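Local structure of periplasmic binding protein component of an ABC type zinc uptake transporter (Synechocystis sp., 1PQ4) at residues I58-E63 against M128-H133; L188-F193 against N236-V241; F193-P198 against L209-I214; H197-Y202 against F242-F247; E264-L269 against Q282-A287. The protein binds zinc in the periplasm and probably delivers it to an ABC-type uptake transporter, as a family 9 solute-binding protein. All coordinates share one frame; numbering follows the deposited sequence.

Interaction 1 (I58-E63 against M128-H133); sequences IGLGFE and MVADPH. With ZN (zinc ion), chain C.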
# COMPACT_ATOMS: atom_id res chain seq x y z
N ILE A 58 8.15 -5.57 -1.73
CA ILE A 58 7.76 -4.16 -1.75
C ILE A 58 9.13 -3.43 -1.61
O ILE A 58 9.38 -2.39 -2.23
CB ILE A 58 6.88 -3.83 -0.52
CG1 ILE A 58 5.44 -4.36 -0.74
CG2 ILE A 58 6.93 -2.34 -0.22
CD1 ILE A 58 5.31 -5.83 -0.60
N GLY A 59 10.01 -3.99 -0.78
CA GLY A 59 11.31 -3.35 -0.60
C GLY A 59 11.30 -2.34 0.53
O GLY A 59 10.38 -2.31 1.34
N LEU A 60 12.32 -1.49 0.55
CA LEU A 60 12.47 -0.46 1.57
C LEU A 60 12.38 -1.00 2.97
O LEU A 60 11.92 -0.32 3.88
CB LEU A 60 11.44 0.68 1.36
CG LEU A 60 11.64 1.43 0.03
CD1 LEU A 60 10.51 2.43 -0.22
CD2 LEU A 60 13.01 2.19 0.08
N GLY A 61 12.83 -2.23 3.17
CA GLY A 61 12.76 -2.80 4.50
C GLY A 61 11.43 -3.41 4.88
O GLY A 61 11.29 -4.00 5.95
N PHE A 62 10.42 -3.27 4.03
CA PHE A 62 9.10 -3.84 4.38
C PHE A 62 9.16 -5.32 4.82
O PHE A 62 8.48 -5.72 5.76
CB PHE A 62 8.17 -3.73 3.18
CG PHE A 62 6.76 -4.09 3.49
CD1 PHE A 62 5.99 -3.26 4.30
CD2 PHE A 62 6.17 -5.18 2.90
CE1 PHE A 62 4.62 -3.51 4.51
CE2 PHE A 62 4.79 -5.45 3.10
CZ PHE A 62 4.03 -4.61 3.90
N GLU A 63 9.94 -6.11 4.11
CA GLU A 63 10.08 -7.55 4.35
C GLU A 63 11.26 -7.95 5.25
O GLU A 63 11.49 -9.15 5.47
CB GLU A 63 10.24 -8.27 3.02
CG GLU A 63 8.98 -8.32 2.10
CD GLU A 63 8.89 -7.18 1.12
OE1 GLU A 63 9.81 -6.33 1.08
OE2 GLU A 63 7.88 -7.12 0.37
N MET A 128 12.61 5.94 12.56
CA MET A 128 13.94 5.64 12.03
C MET A 128 13.91 4.74 10.77
O MET A 128 13.90 3.51 10.85
CB MET A 128 14.80 4.97 13.14
N VAL A 129 13.91 5.37 9.59
CA VAL A 129 13.88 4.58 8.38
C VAL A 129 12.98 5.12 7.28
O VAL A 129 12.38 6.19 7.39
N ALA A 130 12.90 4.34 6.22
CA ALA A 130 12.11 4.68 5.05
C ALA A 130 10.65 4.29 5.25
O ALA A 130 10.34 3.31 5.92
CB ALA A 130 12.66 3.94 3.86
N ASP A 131 9.76 5.07 4.67
CA ASP A 131 8.31 4.78 4.75
C ASP A 131 8.13 3.80 3.61
O ASP A 131 8.38 4.12 2.46
CB ASP A 131 7.51 6.04 4.46
CG ASP A 131 6.01 5.82 4.63
OD1 ASP A 131 5.52 4.71 4.32
OD2 ASP A 131 5.35 6.77 5.05
N PRO A 132 7.65 2.60 3.91
CA PRO A 132 7.48 1.62 2.84
C PRO A 132 6.16 1.62 2.05
O PRO A 132 6.00 0.82 1.14
CB PRO A 132 7.65 0.30 3.60
CG PRO A 132 6.88 0.58 4.85
CD PRO A 132 7.25 2.04 5.21
N HIS A 133 5.26 2.55 2.35
CA HIS A 133 3.93 2.48 1.74
C HIS A 133 3.86 3.01 0.32
O HIS A 133 2.96 3.80 -0.04
CB HIS A 133 2.96 3.20 2.68
CG HIS A 133 2.91 2.62 4.07
ND1 HIS A 133 3.69 3.09 5.11
CD2 HIS A 133 2.16 1.62 4.59
CE1 HIS A 133 3.41 2.42 6.21
NE2 HIS A 133 2.48 1.53 5.92
ZN ZN C . 1.39 0.16 7.11
O HOH W 1 10.82 0.44 6.14
O HOH W 2 -0.14 -0.86 5.76
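P132 carries this contact, meeting both L60 and F62. The phenyl ring crosses it at about a right angle, CD1 of F62 coming within 4.0 Å of CG of P132, because F62 CG stands anti to the backbone N (chi1 -172°). L60 points its branched tip at the other segment, with CD2 4.2 Å from A130 CB and CD1 near D131 O. I58 sends CG2 to the carbonyl O of P132. No direct hydrogen bond joins the segments; a water donates to L60 O and A130 O. G59 to F62 form a type I' beta turn, closed by F62 N on G59 O, and E63 clamps its base with OE2 on I58 N and OE1 on G59 N through syn lone pairs. D131 and H133 form an Asx turn that doubles as a His-carboxylate pair: D131 OD1 accepts H133 N on its anti lone pair and H133 ND1 on its syn lone pair, the latter at 2.6 Å and 9° out of the imidazole plane. The ND1 bond fixes the rotation of the ring, the N bond the turn. P132 CG lies 4.0 Å above one face of that ring, whose NE2 binds zinc at 2.1 Å, and the carboxylate would probably make the imidazole a stronger donor to the metal.

Interaction 2 (L188-F193 against N236-V241); sequences LPQRKF and NNLTMV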
# COMPACT_ATOMS: atom_id res chain seq x y z
N LEU A 188 -10.61 20.49 -2.97
CA LEU A 188 -10.86 20.55 -1.53
C LEU A 188 -10.18 21.71 -0.84
O LEU A 188 -9.01 21.95 -1.02
CB LEU A 188 -10.39 19.26 -0.89
CG LEU A 188 -10.90 17.99 -1.60
CD1 LEU A 188 -10.45 16.78 -0.80
CD2 LEU A 188 -12.43 18.03 -1.75
N PRO A 189 -10.93 22.48 -0.03
CA PRO A 189 -10.30 23.61 0.67
C PRO A 189 -9.60 23.03 1.89
O PRO A 189 -8.63 23.59 2.35
CB PRO A 189 -11.50 24.48 1.12
CG PRO A 189 -12.65 24.00 0.28
CD PRO A 189 -12.40 22.51 0.13
N GLN A 190 -10.13 21.93 2.42
CA GLN A 190 -9.58 21.26 3.59
C GLN A 190 -8.67 20.15 3.03
O GLN A 190 -9.12 19.22 2.34
CB GLN A 190 -10.70 20.67 4.47
CG GLN A 190 -10.22 19.82 5.68
CD GLN A 190 -9.22 20.55 6.57
OE1 GLN A 190 -8.01 20.40 6.41
NE2 GLN A 190 -9.73 21.35 7.50
N ARG A 191 -7.39 20.26 3.33
CA ARG A 191 -6.45 19.28 2.80
C ARG A 191 -6.04 18.22 3.80
O ARG A 191 -5.37 17.25 3.48
CB ARG A 191 -5.18 20.03 2.37
CG ARG A 191 -4.77 19.73 1.00
CD ARG A 191 -5.04 20.91 0.13
NE ARG A 191 -6.20 20.75 -0.71
CZ ARG A 191 -6.33 19.89 -1.72
NH1 ARG A 191 -5.38 19.03 -2.08
NH2 ARG A 191 -7.42 19.97 -2.44
N LYS A 192 -6.47 18.39 5.03
CA LYS A 192 -6.10 17.48 6.10
C LYS A 192 -7.06 16.32 6.30
O LYS A 192 -8.27 16.50 6.09
CB LYS A 192 -6.02 18.30 7.39
CG LYS A 192 -5.10 19.50 7.28
CD LYS A 192 -5.01 20.29 8.59
CE LYS A 192 -4.13 21.53 8.39
NZ LYS A 192 -3.80 22.23 9.66
N PHE A 193 -6.55 15.12 6.65
CA PHE A 193 -7.45 13.98 6.97
C PHE A 193 -6.79 13.20 8.11
O PHE A 193 -5.56 13.14 8.21
CB PHE A 193 -7.83 13.07 5.78
CG PHE A 193 -6.67 12.33 5.14
CD1 PHE A 193 -6.56 10.96 5.28
CD2 PHE A 193 -5.72 13.02 4.36
CE1 PHE A 193 -5.53 10.25 4.66
CE2 PHE A 193 -4.66 12.31 3.72
CZ PHE A 193 -4.58 10.93 3.87
N ASN A 236 -9.42 22.23 13.33
CA ASN A 236 -9.38 22.13 11.87
C ASN A 236 -10.74 21.74 11.30
O ASN A 236 -10.87 21.44 10.12
CB ASN A 236 -8.32 21.10 11.43
CG ASN A 236 -6.91 21.67 11.43
OD1 ASN A 236 -6.53 22.44 10.53
ND2 ASN A 236 -6.12 21.31 12.44
N ASN A 237 -11.76 21.75 12.15
CA ASN A 237 -13.10 21.39 11.70
C ASN A 237 -13.20 20.07 10.93
O ASN A 237 -14.00 19.96 9.99
CB ASN A 237 -13.69 22.49 10.81
CG ASN A 237 -13.88 23.79 11.55
OD1 ASN A 237 -14.79 23.91 12.36
ND2 ASN A 237 -13.02 24.76 11.27
N LEU A 238 -12.43 19.05 11.31
CA LEU A 238 -12.52 17.78 10.57
C LEU A 238 -13.89 17.09 10.74
O LEU A 238 -14.45 17.03 11.83
CB LEU A 238 -11.35 16.87 10.96
CG LEU A 238 -10.01 17.55 10.65
CD1 LEU A 238 -8.88 16.67 11.11
CD2 LEU A 238 -9.89 17.85 9.14
N THR A 239 -14.41 16.58 9.64
CA THR A 239 -15.73 15.97 9.56
C THR A 239 -15.81 14.45 9.69
O THR A 239 -16.89 13.88 9.92
CB THR A 239 -16.35 16.37 8.19
OG1 THR A 239 -17.13 17.56 8.36
CG2 THR A 239 -17.18 15.24 7.54
N MET A 240 -14.68 13.80 9.52
CA MET A 240 -14.68 12.36 9.51
C MET A 240 -13.38 11.86 10.06
O MET A 240 -12.36 12.55 9.96
CB MET A 240 -14.86 11.90 8.08
CG MET A 240 -15.26 10.47 7.92
SD MET A 240 -17.04 10.42 7.96
CE MET A 240 -17.41 11.64 6.65
N VAL A 241 -13.40 10.68 10.65
CA VAL A 241 -12.15 10.13 11.16
C VAL A 241 -12.05 8.78 10.48
O VAL A 241 -13.03 8.03 10.43
CB VAL A 241 -12.16 9.94 12.69
CG1 VAL A 241 -10.84 9.34 13.14
CG2 VAL A 241 -12.39 11.30 13.36
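Two loops that lead into strands 192-195 and 240-244 meet here, the second emerging from a Schellman motif in which N237, with positive phi, ends helix 223-234. Four side chains make the contact. Q190 has CG anti to the backbone N (chi1 174°) and then bends at chi2 (53°), which folds the amide back on its own loop: OE1 accepts K192 N in the carbonyl plane, on a lone pair, at 2.9 Å. The same bend lays CD of Q190 across CD2 of L238 at 3.8 Å, at about a right angle. L238 has CG beside its backbone N, and CD2 also comes within 3.7 Å of the carbonyl O of K192. Replacing Q190 by an alanine here would probably loosen the loop, since the bond to K192 N and the amide packing on L238 would be lost. K192 is fully extended beyond CG and crosses the amide of N236, which has CG beside its backbone N and whose ND2 bonds back to T232 O of the preceding helix. The contact joins the entries of the two strands, away from the zinc. At the tip of the lysine, NZ of K192 donates to N236 OD1 at 2.9 Å, from 31° above the carbonyl plane.

Interaction 3 (F193-P198 against L209-I214); sequences FIVFHP and LVQIPI. With ZN (zinc ion), chain C.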
# COMPACT_ATOMS: atom_id res chain seq x y z
N PHE A 193 -6.55 15.12 6.65
CA PHE A 193 -7.45 13.98 6.97
C PHE A 193 -6.79 13.20 8.11
O PHE A 193 -5.56 13.14 8.21
CB PHE A 193 -7.83 13.07 5.78
CG PHE A 193 -6.67 12.33 5.14
CD1 PHE A 193 -6.56 10.96 5.28
CD2 PHE A 193 -5.72 13.02 4.36
CE1 PHE A 193 -5.53 10.25 4.66
CE2 PHE A 193 -4.66 12.31 3.72
CZ PHE A 193 -4.58 10.93 3.87
N ILE A 194 -7.60 12.65 9.00
CA ILE A 194 -7.06 11.90 10.16
C ILE A 194 -7.30 10.45 9.91
O ILE A 194 -8.39 10.06 9.54
CB ILE A 194 -7.81 12.24 11.45
CG1 ILE A 194 -7.84 13.73 11.64
CG2 ILE A 194 -7.13 11.57 12.64
CD1 ILE A 194 -8.66 14.17 12.88
N VAL A 195 -6.27 9.64 10.14
CA VAL A 195 -6.34 8.21 9.93
C VAL A 195 -5.66 7.58 11.11
O VAL A 195 -4.90 8.22 11.83
CB VAL A 195 -5.56 7.72 8.67
CG1 VAL A 195 -6.22 8.18 7.47
CG2 VAL A 195 -4.10 8.26 8.72
N PHE A 196 -5.95 6.32 11.31
CA PHE A 196 -5.32 5.69 12.44
C PHE A 196 -3.87 5.36 12.08
O PHE A 196 -2.97 5.94 12.65
CB PHE A 196 -6.07 4.42 12.85
CG PHE A 196 -5.42 3.74 14.01
CD1 PHE A 196 -5.47 4.31 15.28
CD2 PHE A 196 -4.64 2.60 13.81
CE1 PHE A 196 -4.76 3.79 16.34
CE2 PHE A 196 -3.91 2.05 14.90
CZ PHE A 196 -3.99 2.67 16.15
N HIS A 197 -3.68 4.46 11.12
CA HIS A 197 -2.32 4.01 10.74
C HIS A 197 -1.88 4.82 9.51
O HIS A 197 -2.59 4.87 8.50
CB HIS A 197 -2.39 2.52 10.44
CG HIS A 197 -1.12 1.97 9.89
ND1 HIS A 197 -0.01 1.75 10.68
CD2 HIS A 197 -0.78 1.58 8.63
CE1 HIS A 197 0.96 1.25 9.93
NE2 HIS A 197 0.52 1.14 8.69
N PRO A 198 -0.69 5.45 9.59
CA PRO A 198 -0.18 6.27 8.50
C PRO A 198 0.33 5.50 7.32
O PRO A 198 1.53 5.35 7.12
CB PRO A 198 0.89 7.14 9.19
CG PRO A 198 1.50 6.18 10.18
CD PRO A 198 0.28 5.38 10.71
N LEU A 209 -2.20 16.49 0.13
CA LEU A 209 -3.07 16.32 1.28
C LEU A 209 -2.12 16.25 2.45
O LEU A 209 -0.90 16.09 2.26
CB LEU A 209 -3.85 15.01 1.18
CG LEU A 209 -4.76 14.89 -0.05
CD1 LEU A 209 -5.46 13.54 -0.05
CD2 LEU A 209 -5.80 16.00 -0.05
N VAL A 210 -2.67 16.38 3.65
CA VAL A 210 -1.88 16.31 4.87
C VAL A 210 -2.49 15.18 5.66
O VAL A 210 -3.64 15.24 6.06
CB VAL A 210 -1.97 17.62 5.67
CG1 VAL A 210 -1.30 17.43 7.02
CG2 VAL A 210 -1.25 18.76 4.89
N GLN A 211 -1.72 14.13 5.88
CA GLN A 211 -2.23 13.00 6.62
C GLN A 211 -1.91 13.25 8.08
O GLN A 211 -0.78 13.54 8.40
CB GLN A 211 -1.50 11.74 6.14
CG GLN A 211 -1.54 10.59 7.09
CD GLN A 211 -0.66 9.42 6.64
OE1 GLN A 211 0.59 9.52 6.57
NE2 GLN A 211 -1.29 8.32 6.35
N ILE A 212 -2.90 13.13 8.97
CA ILE A 212 -2.69 13.35 10.41
C ILE A 212 -2.92 11.97 11.02
O ILE A 212 -4.05 11.46 11.06
CB ILE A 212 -3.71 14.37 10.99
CG1 ILE A 212 -3.50 15.74 10.33
CG2 ILE A 212 -3.53 14.49 12.50
CD1 ILE A 212 -4.64 16.74 10.55
N PRO A 213 -1.86 11.34 11.49
CA PRO A 213 -2.07 10.01 12.06
C PRO A 213 -2.39 9.99 13.53
O PRO A 213 -1.96 10.87 14.28
CB PRO A 213 -0.75 9.30 11.76
CG PRO A 213 0.26 10.41 11.88
CD PRO A 213 -0.44 11.57 11.17
N ILE A 214 -3.16 8.99 13.93
CA ILE A 214 -3.51 8.83 15.34
C ILE A 214 -2.46 7.90 16.01
O ILE A 214 -2.01 8.17 17.12
CB ILE A 214 -4.90 8.14 15.50
CG1 ILE A 214 -6.00 9.02 14.95
CG2 ILE A 214 -5.20 7.87 17.01
CD1 ILE A 214 -7.33 8.32 14.70
ZN ZN C . 1.39 0.16 7.11
O HOH W 2 -0.14 -0.86 5.76
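Strands 192-195 and 210-213 pair in parallel as the two strands of a beta-alpha-beta unit whose connection includes helix 201-206. The bonds from F193 N to V210 O, I212 N to F193 O and V195 N to I212 O set the register, F193 beside Q211 and I194 beside I212. F193 is the side chain to follow. Its CB leaves the strand on the face shared with Q211 and V195, and CG takes the crowded position between backbone N and carbonyl carbon (chi1 64°), which turns the ring back over the neighbouring strand. CD2 then lies 3.5 Å from the carbonyl O of V210. Next along the ring, CE2 reaches CB of L209, which sits at the ring edge, while Q211 CA covers one face in a CH-pi contact, 4.2 Å from the centroid. CZ, the tip, meets Q211 CB. Beyond V195 the chain turns to the zinc ligand H197, and CB of P198 packs back on CB of P213 at 3.7 Å.

Interaction 4 (H197-Y202 against F242-F247); sequences HPSWAY and FGETQF. With ZN (zinc ion), chain C.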
# COMPACT_ATOMS: atom_id res chain seq x y z
N HIS A 197 -3.68 4.46 11.12
CA HIS A 197 -2.32 4.01 10.74
C HIS A 197 -1.88 4.82 9.51
O HIS A 197 -2.59 4.87 8.50
CB HIS A 197 -2.39 2.52 10.44
CG HIS A 197 -1.12 1.97 9.89
ND1 HIS A 197 -0.01 1.75 10.68
CD2 HIS A 197 -0.78 1.58 8.63
CE1 HIS A 197 0.96 1.25 9.93
NE2 HIS A 197 0.52 1.14 8.69
N PRO A 198 -0.69 5.45 9.59
CA PRO A 198 -0.18 6.27 8.50
C PRO A 198 0.33 5.50 7.32
O PRO A 198 1.53 5.35 7.12
CB PRO A 198 0.89 7.14 9.19
CG PRO A 198 1.50 6.18 10.18
CD PRO A 198 0.28 5.38 10.71
N SER A 199 -0.55 4.98 6.52
CA SER A 199 -0.03 4.30 5.35
C SER A 199 -0.19 5.17 4.12
O SER A 199 0.08 4.72 3.00
CB SER A 199 -0.79 3.00 5.16
OG SER A 199 -2.15 3.23 5.30
N TRP A 200 -0.63 6.42 4.30
CA TRP A 200 -0.94 7.24 3.12
C TRP A 200 -0.01 8.42 2.85
O TRP A 200 -0.41 9.36 2.15
CB TRP A 200 -2.40 7.77 3.23
CG TRP A 200 -3.42 6.69 3.54
CD1 TRP A 200 -3.83 6.26 4.78
CD2 TRP A 200 -4.03 5.82 2.59
NE1 TRP A 200 -4.67 5.17 4.65
CE2 TRP A 200 -4.80 4.88 3.31
CE3 TRP A 200 -4.01 5.75 1.19
CZ2 TRP A 200 -5.53 3.88 2.68
CZ3 TRP A 200 -4.74 4.75 0.55
CH2 TRP A 200 -5.49 3.82 1.31
N ALA A 201 1.23 8.39 3.35
CA ALA A 201 2.12 9.55 3.14
C ALA A 201 2.44 9.79 1.65
O ALA A 201 2.52 10.91 1.20
CB ALA A 201 3.43 9.35 3.95
N TYR A 202 2.66 8.73 0.87
CA TYR A 202 2.99 8.94 -0.54
C TYR A 202 1.77 9.43 -1.30
O TYR A 202 1.84 10.34 -2.12
CB TYR A 202 3.53 7.64 -1.14
CG TYR A 202 4.88 7.30 -0.52
CD1 TYR A 202 6.08 7.90 -1.02
CD2 TYR A 202 4.98 6.39 0.53
CE1 TYR A 202 7.31 7.60 -0.50
CE2 TYR A 202 6.25 6.05 1.07
CZ TYR A 202 7.41 6.66 0.54
OH TYR A 202 8.67 6.27 0.99
N PHE A 242 -10.88 8.49 9.90
CA PHE A 242 -10.74 7.23 9.21
C PHE A 242 -9.98 6.23 10.04
O PHE A 242 -9.12 6.59 10.82
CB PHE A 242 -10.00 7.46 7.90
CG PHE A 242 -10.74 8.32 6.96
CD1 PHE A 242 -10.40 9.65 6.80
CD2 PHE A 242 -11.81 7.80 6.24
CE1 PHE A 242 -11.11 10.48 5.93
CE2 PHE A 242 -12.53 8.63 5.34
CZ PHE A 242 -12.17 9.96 5.20
N GLY A 243 -10.36 4.98 9.88
CA GLY A 243 -9.67 3.90 10.59
C GLY A 243 -9.32 2.94 9.47
O GLY A 243 -9.67 3.16 8.31
N GLU A 244 -8.64 1.88 9.80
CA GLU A 244 -8.24 0.90 8.79
C GLU A 244 -8.71 -0.45 9.27
O GLU A 244 -8.72 -0.72 10.49
CB GLU A 244 -6.71 0.94 8.63
CG GLU A 244 -6.27 1.95 7.65
CD GLU A 244 -5.50 3.11 8.25
OE1 GLU A 244 -5.81 3.48 9.42
OE2 GLU A 244 -4.61 3.64 7.52
N THR A 245 -9.09 -1.31 8.33
CA THR A 245 -9.60 -2.65 8.68
C THR A 245 -8.63 -3.51 9.44
O THR A 245 -9.05 -4.33 10.24
CB THR A 245 -9.96 -3.52 7.45
OG1 THR A 245 -9.83 -2.76 6.23
CG2 THR A 245 -11.37 -4.04 7.61
N GLN A 246 -7.34 -3.33 9.18
CA GLN A 246 -6.33 -4.17 9.82
C GLN A 246 -5.97 -3.75 11.23
O GLN A 246 -5.20 -4.42 11.88
CB GLN A 246 -5.04 -4.21 8.96
CG GLN A 246 -5.26 -4.79 7.56
CD GLN A 246 -5.87 -3.78 6.57
OE1 GLN A 246 -6.29 -4.14 5.45
NE2 GLN A 246 -5.90 -2.51 6.99
N PHE A 247 -6.51 -2.63 11.70
CA PHE A 247 -6.18 -2.18 13.04
C PHE A 247 -7.48 -1.87 13.77
O PHE A 247 -8.51 -1.65 13.16
CB PHE A 247 -5.32 -0.91 12.99
CG PHE A 247 -4.08 -1.05 12.13
CD1 PHE A 247 -4.11 -0.79 10.77
CD2 PHE A 247 -2.89 -1.49 12.69
CE1 PHE A 247 -2.98 -0.97 9.98
CE2 PHE A 247 -1.74 -1.67 11.90
CZ PHE A 247 -1.80 -1.40 10.56
ZN ZN C . 1.39 0.16 7.11
O HOH W 2 -0.14 -0.86 5.76
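The imidazole of H197 has the phenyl ring of F247 on one face, in an offset stack with centroids 4.3 Å apart and planes at 22°; F247 CZ sits over the centre of the imidazole. The stack belongs to the zinc site, on the loop between strand 192-195 and helix 201-206: H197 binds the metal through NE2, with H37, H133 and a water completing the coordination, and its ND1 is held by E215 OE1. H197 CB lies over the F247 ring, a CH-pi contact, and E244 CB is at that ring's edge. The indole of W200 has S199 OG over one face, towards the rim, and presents its NE1 edge to the E244 carboxylate, tip to tip, with the two planes 20° apart. The strand through F242 and G243 brings in E244, whose chain bends at chi2 and reaches the H197 loop. Its OE1 accepts the backbone N of H197 along a nearly straight bond of 2.9 Å. Its OE2 receives W200 NE1 and, weakly, S199 OG, and lies 2.6 Å from H197 O. An alanine in place of E244 would probably loosen the H197 backbone, and so the zinc ligand, by removing its carboxylate anchor. W200 NE1 meets E244 OE2 at 3.3 Å from 40° above the carboxylate plane.

Interaction 5 (E264-L269 against Q282-A287); sequences ELLDPL and QKIANA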
# COMPACT_ATOMS: atom_id res chain seq x y z
N GLU A 264 -15.08 6.25 8.98
CA GLU A 264 -15.05 5.46 7.73
C GLU A 264 -13.79 4.62 7.72
O GLU A 264 -12.82 4.96 8.40
CB GLU A 264 -14.99 6.38 6.51
CG GLU A 264 -16.28 7.09 6.19
CD GLU A 264 -17.06 6.42 5.08
OE1 GLU A 264 -17.09 5.17 5.02
OE2 GLU A 264 -17.66 7.16 4.28
N LEU A 265 -13.82 3.53 6.95
CA LEU A 265 -12.69 2.64 6.83
C LEU A 265 -11.93 2.90 5.55
O LEU A 265 -12.53 3.17 4.50
CB LEU A 265 -13.13 1.18 6.79
CG LEU A 265 -13.65 0.57 8.09
CD1 LEU A 265 -13.83 -0.93 7.93
CD2 LEU A 265 -12.65 0.87 9.19
N LEU A 266 -10.61 2.85 5.62
CA LEU A 266 -9.80 2.97 4.40
C LEU A 266 -9.05 1.63 4.44
O LEU A 266 -8.71 1.13 5.53
CB LEU A 266 -8.82 4.14 4.46
CG LEU A 266 -9.42 5.53 4.55
CD1 LEU A 266 -8.31 6.60 4.47
CD2 LEU A 266 -10.42 5.73 3.40
N ASP A 267 -8.86 1.00 3.30
CA ASP A 267 -8.18 -0.29 3.30
C ASP A 267 -6.87 -0.16 2.50
O ASP A 267 -6.90 -0.17 1.26
CB ASP A 267 -9.03 -1.35 2.63
CG ASP A 267 -8.43 -2.72 2.76
OD1 ASP A 267 -7.25 -2.83 3.22
OD2 ASP A 267 -9.14 -3.69 2.40
N PRO A 268 -5.75 0.01 3.17
CA PRO A 268 -4.49 0.13 2.40
C PRO A 268 -4.07 -1.18 1.70
O PRO A 268 -3.22 -1.16 0.80
CB PRO A 268 -3.48 0.58 3.45
CG PRO A 268 -3.96 -0.14 4.69
CD PRO A 268 -5.50 0.11 4.62
N LEU A 269 -4.69 -2.32 2.07
CA LEU A 269 -4.31 -3.61 1.49
C LEU A 269 -5.33 -4.22 0.54
O LEU A 269 -5.26 -5.42 0.23
CB LEU A 269 -4.01 -4.68 2.59
CG LEU A 269 -2.94 -4.30 3.61
CD1 LEU A 269 -2.63 -5.53 4.53
CD2 LEU A 269 -1.66 -3.87 2.87
N GLN A 282 -12.62 9.53 -2.99
CA GLN A 282 -14.00 10.02 -2.82
C GLN A 282 -14.35 10.14 -1.34
O GLN A 282 -15.06 11.10 -0.93
CB GLN A 282 -14.96 9.06 -3.51
CG GLN A 282 -14.76 9.13 -5.00
CD GLN A 282 -15.54 8.06 -5.74
OE1 GLN A 282 -15.73 6.95 -5.22
NE2 GLN A 282 -15.96 8.38 -6.96
N LYS A 283 -13.89 9.18 -0.53
CA LYS A 283 -14.15 9.29 0.92
C LYS A 283 -13.51 10.51 1.52
O LYS A 283 -14.09 11.20 2.37
CB LYS A 283 -13.63 8.06 1.67
CG LYS A 283 -14.67 6.94 1.65
CD LYS A 283 -14.21 5.66 2.30
CE LYS A 283 -15.37 4.64 2.19
NZ LYS A 283 -14.88 3.27 2.48
N ILE A 284 -12.30 10.80 1.08
CA ILE A 284 -11.62 11.96 1.62
C ILE A 284 -12.31 13.22 1.14
O ILE A 284 -12.49 14.17 1.90
CB ILE A 284 -10.13 11.97 1.22
CG1 ILE A 284 -9.38 10.92 2.05
CG2 ILE A 284 -9.52 13.36 1.47
CD1 ILE A 284 -9.93 9.49 2.14
N ALA A 285 -12.67 13.24 -0.14
CA ALA A 285 -13.35 14.42 -0.67
C ALA A 285 -14.69 14.63 0.07
O ALA A 285 -15.05 15.75 0.45
CB ALA A 285 -13.60 14.26 -2.18
N ASN A 286 -15.43 13.55 0.30
CA ASN A 286 -16.71 13.70 0.98
C ASN A 286 -16.56 14.26 2.37
O ASN A 286 -17.41 15.00 2.85
CB ASN A 286 -17.44 12.37 1.06
CG ASN A 286 -17.95 11.92 -0.27
OD1 ASN A 286 -17.97 12.69 -1.23
ND2 ASN A 286 -18.38 10.65 -0.35
N ALA A 287 -15.46 13.91 3.01
CA ALA A 287 -15.24 14.35 4.36
C ALA A 287 -14.78 15.77 4.49
O ALA A 287 -15.03 16.40 5.50
CB ALA A 287 -14.24 13.43 5.05
O HOH W 3 -16.29 10.29 3.84
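K283 is the first shell of this contact: its extended chain reaches from helix 273-288 to strand 262-266, and NZ donates to the carbonyl O of L265 at 3.1 Å, in the carbonyl plane. Alongside, the carboxylate of E264 covers the lysine tip, with OE1 at 3.4 Å from K283 CE; the charge pair itself, OE1 to NZ, is long at 3.9 Å. L266 slides past the lysine in the opposite direction, CD2 touching K283 CD and also I284 CD1, the latter at 4.0 Å with the leucine and isoleucine crossing at about a right angle. A further shell positions these groups. A water donates to K283 O and weakly to E264 OE2, while E264 and L266 are bonded through their backbones to G243 of strand 240-244. F242 of that strand packs on both side chains. Strand and helix segments run at 146°, as a helix returning across its sheet, with axes 10.2 Å apart. Because the hydrogen bond of the ammonium goes to a backbone carbonyl, the carboxylate probably contributes mainly diffuse electrostatic attraction, and the leucine-isoleucine packing the apolar part.

In the fold
Interactions 1, 3 and 4 meet at the zinc, which H133 from interaction 1 and H197 from interactions 3 and 4 bind together with H37; H133 NE2 and H197 NE2 are 3.4 Å apart. Interaction 1 also reaches interaction 4 through D131 O and Y202 OH, 2.6 Å apart. Interactions 3 and 4 share H197 and P198, and their centres are about 7 Å apart. Backbone pairs join neighbouring strands: I194 O to F242 N at 3.0 Å (interactions 3 and 4), G243 N to E264 O at 2.9 Å (4 and 5) and V241 O to E264 N at 3.1 Å (2 and 5). Interaction 2 shares F193 with interaction 3 and lies about 28 Å, centre to centre, from interaction 1.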